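TerD domain-containing protein (Streptomyces coelicolor A3, PDB 2QZ7) is of unknown function but belongs to the TerD family, so may take part in resistance to tellurium compounds, and binds sodium ions in the crystal. Local coordinates at residues L44-T49 / V109-H114; Y51-P56 / S103-I108. All blocks are in the same frame, centred on the assembly; numbering follows the deposited sequence.

How the contacts relate
Contact 2 continues the antiparallel pairing of strands 44-52 and 104-113 from contact 1 to its end and into the turn that follows, the centres of the two contacts lying about 19 Å apart. In sequence, both segments of contact 2 fall between those of contact 1. Between them the ladder runs on without a break: Thr49 O lies 3.0 Å from Ile108 N, a probable hydrogen bond, and Ala48 CB packs against Ile108 O at 3.5 Å. Contact 1 is buried, its centre about 4 Å from that of the chain, and carries two ligands of a sodium site, Leu44 and Asp45. Contact 2 is only partly buried, its centre about 16 Å from the chain's, and there the regular pairing gives way to a bulge.

Contact 1: residues L44-T49 / V109-H114; sequences LDIIAT and VGVAIH. With NA (sodium ion), chain D; EDO (1,2-ethanediol), chain F.
Within one sheet of the two-sheet beta sandwich of the TerD domain, the neighbouring strands 44-49 and 109-113 pair in the buried middle of the chain. Their short axes approach to 4.6 Å with N-to-C directions 144° apart, so the pair is antiparallel with a marked twist. Asp45 with Ala112 and Ile47 with Gly110 are the hydrogen-bonded pairs, each joined by two N-H...O bonds. Ile46 with Val111 and Ala48 with Val109 are among the non-hydrogen-bonded ones.

The side chain of Asp45 can be followed outward. Its CB leaves the sheet on the face shared with Ile47 and Ala112, and chi1 of -74° sets CG anti to the carbonyl carbon. The carboxylate then splits its duties. OD1 ligates sodium at 2.4 Å; Leu44 O and a water bind the same ion, and Ser81 O and Glu91 OE1 complete the site. OD1 also hydrogen-bonds His43. OD2 accepts from His114 NE2 at 2.6 Å. That bond is nearly straight at the hydrogen (176°) and lies in the imidazole plane, yet it meets OD2 from above the carboxylate, the two planes being almost perpendicular. The metal and the two histidines should favour an ionised Asp45.

On the same face Ile47 CD1 presses on Ala112 CB at 3.5 Å, and Phe182 of helix 179-185 touches both. On the opposite face, that of Leu44, Ile46, Val109, Val111 and Ile113, Leu44 lies alongside Ile113, and Ile46 CG2 meets Val109 CG2 at 3.5 Å. Leu44 and Ile46 reach Leu30, Ile46 also Met93, and Val109 Val28 and Phe95, all in the facing sheet. At the far edge of the His114 ring, ND1 shares a hydrogen bond of 2.8 Å with O1 of an ethanediol probably left from crystallisation.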
ATOM      1  N   LEU A  44      -8.862  -5.343   5.317  1.00 41.74           N
ATOM      2  CA  LEU A  44      -7.531  -4.921   4.845  1.00 41.35           C
ATOM      3  C   LEU A  44      -7.712  -3.792   3.871  1.00 41.74           C
ATOM      4  O   LEU A  44      -8.703  -3.748   3.136  1.00 41.20           O
ATOM      5  CB  LEU A  44      -6.752  -6.027   4.127  1.00 40.96           C
ATOM      6  CG  LEU A  44      -6.020  -7.063   5.005  1.00 41.44           C
ATOM      7  CD1 LEU A  44      -7.005  -7.942   5.859  1.00 37.67           C
ATOM      8  CD2 LEU A  44      -5.116  -7.927   4.155  1.00 36.19           C
ATOM      9  N   ASP A  45      -6.767  -2.855   3.924  1.00 41.93           N
ATOM     10  CA  ASP A  45      -6.747  -1.685   3.037  1.00 42.61           C
ATOM     11  C   ASP A  45      -5.410  -1.536   2.389  1.00 42.43           C
ATOM     12  O   ASP A  45      -4.354  -1.559   3.070  1.00 42.47           O
ATOM     13  CB  ASP A  45      -6.984  -0.385   3.814  1.00 41.72           C
ATOM     14  CG  ASP A  45      -8.446  -0.216   4.252  1.00 44.91           C
ATOM     15  OD1 ASP A  45      -9.369  -0.730   3.578  1.00 45.59           O
ATOM     16  OD2 ASP A  45      -8.677   0.455   5.291  1.00 46.03           O
ATOM     17  N   ILE A  46      -5.442  -1.309   1.077  1.00 42.13           N
ATOM     18  CA  ILE A  46      -4.267  -0.721   0.414  1.00 42.77           C
ATOM     19  C   ILE A  46      -4.239   0.753   0.817  1.00 43.72           C
ATOM     20  O   ILE A  46      -5.267   1.462   0.739  1.00 43.16           O
ATOM     21  CB  ILE A  46      -4.350  -0.790  -1.131  1.00 42.40           C
ATOM     22  CG1 ILE A  46      -4.488  -2.260  -1.637  1.00 41.84           C
ATOM     23  CG2 ILE A  46      -3.055  -0.133  -1.760  1.00 44.57           C
ATOM     24  CD1 ILE A  46      -4.803  -2.337  -3.209  1.00 40.89           C
ATOM     25  N   ILE A  47      -3.066   1.224   1.220  1.00 43.58           N
ATOM     26  CA  ILE A  47      -2.899   2.627   1.618  1.00 43.34           C
ATOM     27  C   ILE A  47      -1.660   3.149   0.936  1.00 42.97           C
ATOM     28  O   ILE A  47      -0.649   2.467   0.937  1.00 44.06           O
ATOM     29  CB  ILE A  47      -2.692   2.742   3.172  1.00 43.25           C
ATOM     30  CG1 ILE A  47      -3.906   2.143   3.941  1.00 44.76           C
ATOM     31  CG2 ILE A  47      -2.463   4.198   3.550  1.00 42.72           C
ATOM     32  CD1 ILE A  47      -3.697   2.130   5.505  1.00 42.23           C
ATOM     33  N   ALA A  48      -1.711   4.364   0.379  1.00 43.43           N
ATOM     34  CA  ALA A  48      -0.497   5.018  -0.139  1.00 41.80           C
ATOM     35  C   ALA A  48      -0.362   6.440   0.413  1.00 41.69           C
ATOM     36  O   ALA A  48      -1.357   7.059   0.805  1.00 41.92           O
ATOM     37  CB  ALA A  48      -0.511   5.071  -1.687  1.00 41.83           C
ATOM     38  N   THR A  49       0.880   6.919   0.457  1.00 42.80           N
ATOM     39  CA  THR A  49       1.215   8.304   0.830  1.00 42.61           C
ATOM     40  C   THR A  49       2.182   8.858  -0.136  1.00 42.33           C
ATOM     41  O   THR A  49       2.968   8.123  -0.701  1.00 41.75           O
ATOM     42  CB  THR A  49       1.827   8.373   2.222  1.00 41.49           C
ATOM     43  OG1 THR A  49       2.648   7.217   2.397  1.00 42.49           O
ATOM     44  CG2 THR A  49       0.684   8.324   3.319  1.00 39.86           C
ATOM     45  N   VAL A 109       3.551   2.663  -0.956  1.00 42.36           N
ATOM     46  CA  VAL A 109       2.248   1.971  -0.857  1.00 43.08           C
ATOM     47  C   VAL A 109       2.431   0.747   0.019  1.00 42.20           C
ATOM     48  O   VAL A 109       3.488   0.130   0.009  1.00 41.34           O
ATOM     49  CB  VAL A 109       1.670   1.641  -2.270  1.00 43.84           C
ATOM     50  CG1 VAL A 109       2.580   0.743  -3.010  1.00 43.70           C
ATOM     51  CG2 VAL A 109       0.258   1.010  -2.170  1.00 43.20           C
ATOM     52  N   GLY A 110       1.408   0.452   0.810  1.00 41.29           N
ATOM     53  CA  GLY A 110       1.420  -0.674   1.724  1.00 40.46           C
ATOM     54  C   GLY A 110       0.005  -1.202   1.956  1.00 41.79           C
ATOM     55  O   GLY A 110      -0.963  -0.794   1.269  1.00 41.22           O
ATOM     56  N   VAL A 111      -0.092  -2.132   2.880  1.00 41.46           N
ATOM     57  CA  VAL A 111      -1.333  -2.787   3.200  1.00 41.84           C
ATOM     58  C   VAL A 111      -1.452  -2.806   4.711  1.00 42.47           C
ATOM     59  O   VAL A 111      -0.513  -3.177   5.434  1.00 43.03           O
ATOM     60  CB  VAL A 111      -1.411  -4.210   2.580  1.00 42.25           C
ATOM     61  CG1 VAL A 111      -2.650  -4.999   3.099  1.00 40.33           C
ATOM     62  CG2 VAL A 111      -1.447  -4.148   1.026  1.00 40.97           C
ATOM     63  N   ALA A 112      -2.614  -2.387   5.195  1.00 42.94           N
ATOM     64  CA  ALA A 112      -2.892  -2.379   6.630  1.00 42.65           C
ATOM     65  C   ALA A 112      -4.093  -3.259   7.009  1.00 42.34           C
ATOM     66  O   ALA A 112      -5.102  -3.277   6.299  1.00 42.46           O
ATOM     67  CB  ALA A 112      -3.107  -0.934   7.130  1.00 42.22           C
ATOM     68  N   ILE A 113      -3.972  -3.970   8.127  1.00 41.93           N
ATOM     69  CA  ILE A 113      -5.076  -4.765   8.674  1.00 42.22           C
ATOM     70  C   ILE A 113      -5.762  -3.963   9.757  1.00 42.85           C
ATOM     71  O   ILE A 113      -5.091  -3.437  10.649  1.00 44.50           O
ATOM     72  CB  ILE A 113      -4.574  -6.138   9.242  1.00 42.32           C
ATOM     73  CG1 ILE A 113      -3.737  -6.870   8.172  1.00 44.07           C
ATOM     74  CG2 ILE A 113      -5.741  -7.005   9.725  1.00 40.05           C
ATOM     75  CD1 ILE A 113      -2.889  -8.015   8.747  1.00 41.92           C
ATOM     76  N   HIS A 114      -7.090  -3.864   9.703  1.00 43.24           N
ATOM     77  CA  HIS A 114      -7.846  -3.262  10.822  1.00 44.46           C
ATOM     78  C   HIS A 114      -7.725  -4.030  12.126  1.00 44.97           C
ATOM     79  O   HIS A 114      -7.706  -5.279  12.157  1.00 44.39           O
ATOM     80  CB  HIS A 114      -9.285  -2.932  10.431  1.00 44.05           C
ATOM     81  CG  HIS A 114      -9.350  -1.827   9.414  1.00 45.00           C
ATOM     82  ND1 HIS A 114      -9.897  -0.595   9.679  1.00 47.11           N
ATOM     83  CD2 HIS A 114      -8.889  -1.765   8.145  1.00 42.29           C
ATOM     84  CE1 HIS A 114      -9.801   0.170   8.609  1.00 47.54           C
ATOM     85  NE2 HIS A 114      -9.183  -0.515   7.667  1.00 46.47           N
TER
HETATM   86 NA    NA D 194     -10.347  -2.384   2.107  1.00 30.59          NA
HETATM   87  C1  EDO F 196      -9.596   0.797  12.905  1.00 49.60           C
HETATM   88  O1  EDO F 196     -10.747   0.542  12.095  1.00 52.77           O
HETATM   89  C2  EDO F 196      -8.825  -0.484  12.823  1.00 44.15           C
HETATM   90  O2  EDO F 196      -7.640  -0.404  13.585  1.00 43.16           O
HETATM   91  O   HOH W   1     -12.122  -1.114   2.241  1.00 28.16           O

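Contact 2: residues Y51-P56 / S103-I108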
ATOM      1  N   TYR A  51       5.042  12.163  -0.821  1.00 43.61           N
ATOM      2  CA  TYR A  51       6.084  12.942  -0.116  1.00 44.29           C
ATOM      3  C   TYR A  51       6.657  14.010  -1.047  1.00 44.36           C
ATOM      4  O   TYR A  51       6.907  13.740  -2.231  1.00 43.98           O
ATOM      5  CB  TYR A  51       7.202  12.027   0.450  1.00 44.09           C
ATOM      6  CG  TYR A  51       6.589  11.025   1.402  1.00 44.61           C
ATOM      7  CD1 TYR A  51       6.445  11.329   2.773  1.00 42.92           C
ATOM      8  CD2 TYR A  51       6.066   9.814   0.934  1.00 43.94           C
ATOM      9  CE1 TYR A  51       5.825  10.428   3.641  1.00 41.14           C
ATOM     10  CE2 TYR A  51       5.423   8.921   1.796  1.00 43.45           C
ATOM     11  CZ  TYR A  51       5.310   9.241   3.157  1.00 44.49           C
ATOM     12  OH  TYR A  51       4.675   8.367   4.039  1.00 45.16           O
ATOM     13  N   ALA A  52       6.813  15.216  -0.493  1.00 44.74           N
ATOM     14  CA  ALA A  52       7.372  16.395  -1.165  1.00 45.58           C
ATOM     15  C   ALA A  52       8.821  16.167  -1.547  1.00 46.28           C
ATOM     16  O   ALA A  52       9.567  15.524  -0.797  1.00 45.61           O
ATOM     17  CB  ALA A  52       7.280  17.627  -0.255  1.00 44.39           C
ATOM     18  N   ALA A  53       9.207  16.716  -2.702  1.00 47.63           N
ATOM     19  CA  ALA A  53      10.603  16.750  -3.141  1.00 49.11           C
ATOM     20  C   ALA A  53      11.518  17.286  -2.041  1.00 50.13           C
ATOM     21  O   ALA A  53      12.554  16.672  -1.765  1.00 50.03           O
ATOM     22  CB  ALA A  53      10.759  17.571  -4.413  1.00 49.35           C
ATOM     23  N   ASP A  54      11.116  18.376  -1.378  1.00 50.61           N
ATOM     24  CA  ASP A  54      11.948  18.907  -0.282  1.00 52.37           C
ATOM     25  C   ASP A  54      11.946  18.102   1.026  1.00 51.89           C
ATOM     26  O   ASP A  54      12.728  18.401   1.921  1.00 52.80           O
ATOM     27  CB  ASP A  54      11.741  20.431  -0.034  1.00 53.28           C
ATOM     28  CG  ASP A  54      10.316  20.780   0.375  1.00 55.40           C
ATOM     29  OD1 ASP A  54       9.472  19.870   0.371  1.00 59.16           O
ATOM     30  OD2 ASP A  54      10.027  21.968   0.677  1.00 56.94           O
ATOM     31  N   ALA A  55      11.092  17.085   1.141  1.00 51.24           N
ATOM     32  CA  ALA A  55      11.068  16.233   2.341  1.00 50.31           C
ATOM     33  C   ALA A  55      10.587  14.825   2.019  1.00 50.16           C
ATOM     34  O   ALA A  55       9.436  14.474   2.354  1.00 50.38           O
ATOM     35  CB  ALA A  55      10.188  16.863   3.445  1.00 50.33           C
ATOM     36  N   PRO A  56      11.461  13.984   1.425  1.00 49.24           N
ATOM     37  CA  PRO A  56      11.029  12.672   0.929  1.00 48.66           C
ATOM     38  C   PRO A  56      10.595  11.715   2.026  1.00 47.68           C
ATOM     39  O   PRO A  56       9.795  10.794   1.764  1.00 46.25           O
ATOM     40  CB  PRO A  56      12.290  12.122   0.233  1.00 48.83           C
ATOM     41  CG  PRO A  56      13.167  13.289   0.035  1.00 49.90           C
ATOM     42  CD  PRO A  56      12.906  14.165   1.226  1.00 50.42           C
ATOM     43  N   SER A 103       6.620  18.667  -7.549  1.00 47.14           N
ATOM     44  CA  SER A 103       6.887  18.817  -6.129  1.00 47.89           C
ATOM     45  C   SER A 103       6.651  17.526  -5.280  1.00 46.92           C
ATOM     46  O   SER A 103       7.040  17.484  -4.123  1.00 47.05           O
ATOM     47  CB  SER A 103       6.093  20.005  -5.571  1.00 48.44           C
ATOM     48  OG  SER A 103       4.697  19.721  -5.542  1.00 51.75           O
ATOM     49  N   ILE A 104       6.056  16.478  -5.855  1.00 46.56           N
ATOM     50  CA  ILE A 104       5.977  15.158  -5.181  1.00 45.98           C
ATOM     51  C   ILE A 104       7.024  14.232  -5.816  1.00 45.89           C
ATOM     52  O   ILE A 104       6.997  13.997  -7.020  1.00 46.45           O
ATOM     53  CB  ILE A 104       4.553  14.535  -5.291  1.00 45.85           C
ATOM     54  CG1 ILE A 104       3.571  15.331  -4.441  1.00 45.74           C
ATOM     55  CG2 ILE A 104       4.529  13.008  -4.880  1.00 44.62           C
ATOM     56  CD1 ILE A 104       2.182  15.027  -4.756  1.00 48.98           C
ATOM     57  N   ALA A 105       7.924  13.690  -5.008  1.00 44.84           N
ATOM     58  CA  ALA A 105       9.046  12.931  -5.541  1.00 43.57           C
ATOM     59  C   ALA A 105       9.169  11.520  -4.996  1.00 42.48           C
ATOM     60  O   ALA A 105      10.096  10.762  -5.389  1.00 41.21           O
ATOM     61  CB  ALA A 105      10.407  13.725  -5.340  1.00 43.26           C
ATOM     62  N   ARG A 106       8.256  11.162  -4.090  1.00 41.98           N
ATOM     63  CA  ARG A 106       8.260   9.833  -3.508  1.00 41.88           C
ATOM     64  C   ARG A 106       6.833   9.409  -3.167  1.00 42.84           C
ATOM     65  O   ARG A 106       6.039  10.224  -2.657  1.00 42.73           O
ATOM     66  CB  ARG A 106       9.149   9.828  -2.253  1.00 41.77           C
ATOM     67  CG  ARG A 106       9.197   8.509  -1.491  1.00 40.47           C
ATOM     68  CD  ARG A 106      10.395   8.587  -0.465  1.00 44.72           C
ATOM     69  NE  ARG A 106      10.533   7.313   0.232  1.00 46.16           N
ATOM     70  CZ  ARG A 106      10.087   7.035   1.455  1.00 45.75           C
ATOM     71  NH1 ARG A 106       9.450   7.940   2.191  1.00 43.71           N
ATOM     72  NH2 ARG A 106      10.286   5.822   1.944  1.00 45.69           N
ATOM     73  N   VAL A 107       6.528   8.145  -3.471  1.00 42.54           N
ATOM     74  CA  VAL A 107       5.281   7.522  -3.121  1.00 44.02           C
ATOM     75  C   VAL A 107       5.566   6.180  -2.446  1.00 44.17           C
ATOM     76  O   VAL A 107       6.415   5.408  -2.909  1.00 43.96           O
ATOM     77  CB  VAL A 107       4.360   7.302  -4.377  1.00 44.01           C
ATOM     78  CG1 VAL A 107       3.019   6.638  -3.950  1.00 44.41           C
ATOM     79  CG2 VAL A 107       4.123   8.632  -5.074  1.00 44.13           C
ATOM     80  N   ILE A 108       4.885   5.900  -1.343  1.00 43.38           N
ATOM     81  CA  ILE A 108       4.978   4.582  -0.784  1.00 43.67           C
ATOM     82  C   ILE A 108       3.633   3.938  -0.605  1.00 43.55           C
ATOM     83  O   ILE A 108       2.674   4.590  -0.203  1.00 41.70           O
ATOM     84  CB  ILE A 108       5.952   4.489   0.430  1.00 46.71           C
ATOM     85  CG1 ILE A 108       5.821   3.262   1.297  1.00 47.08           C
ATOM     86  CG2 ILE A 108       6.031   5.717   1.294  1.00 51.15           C
ATOM     87  CD1 ILE A 108       7.331   2.984   1.824  1.00 52.50           C
TER
HETATM   88  O   HOH W   2       8.408  20.306  -2.707  1.00 51.07           O
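Chi1 of 177° puts Arg106 CG anti to its backbone N, and the chain stays extended from CG to NE; Tyr51 CG, at chi1 -59°, stands anti to its carbonyl carbon. As a pair on the same face of the sheet, the two side chains run side by side, pointing the same way. Arg106 NH1 sits over one face of the phenol ring, offset toward its rim, but CZ is 5.2 Å from the ring centroid, so any cation-pi attraction is weak. NH1 is held instead by Pro56 O at 2.9 Å, and Gly187 O takes it as well, while NE forms a salt bridge with Glu157. Ile108 CG2 touches Tyr51 CE2 at 3.3 Å.

The backbone beneath is a classic beta bulge, two residues, Ala105 and Arg106, being set against the single Tyr51: Tyr51 N donates to Arg106 O at 2.9 Å, and Tyr51 O accepts from Ala105 N at 3.0 Å and only weakly from Arg106 N. Beyond it, Ala53 N donates to Ser103 O at 2.7 Å as residues 52-55 enter a type I turn. The turn brings Pro56 back beside the Arg106 chain, its O at the edge of the guanidinium. Chemically, directional bonds to carbonyls and a carboxylate fix the guanidinium, and the tyrosine ring contributes mainly a packing surface, its OH being bonded to Thr49.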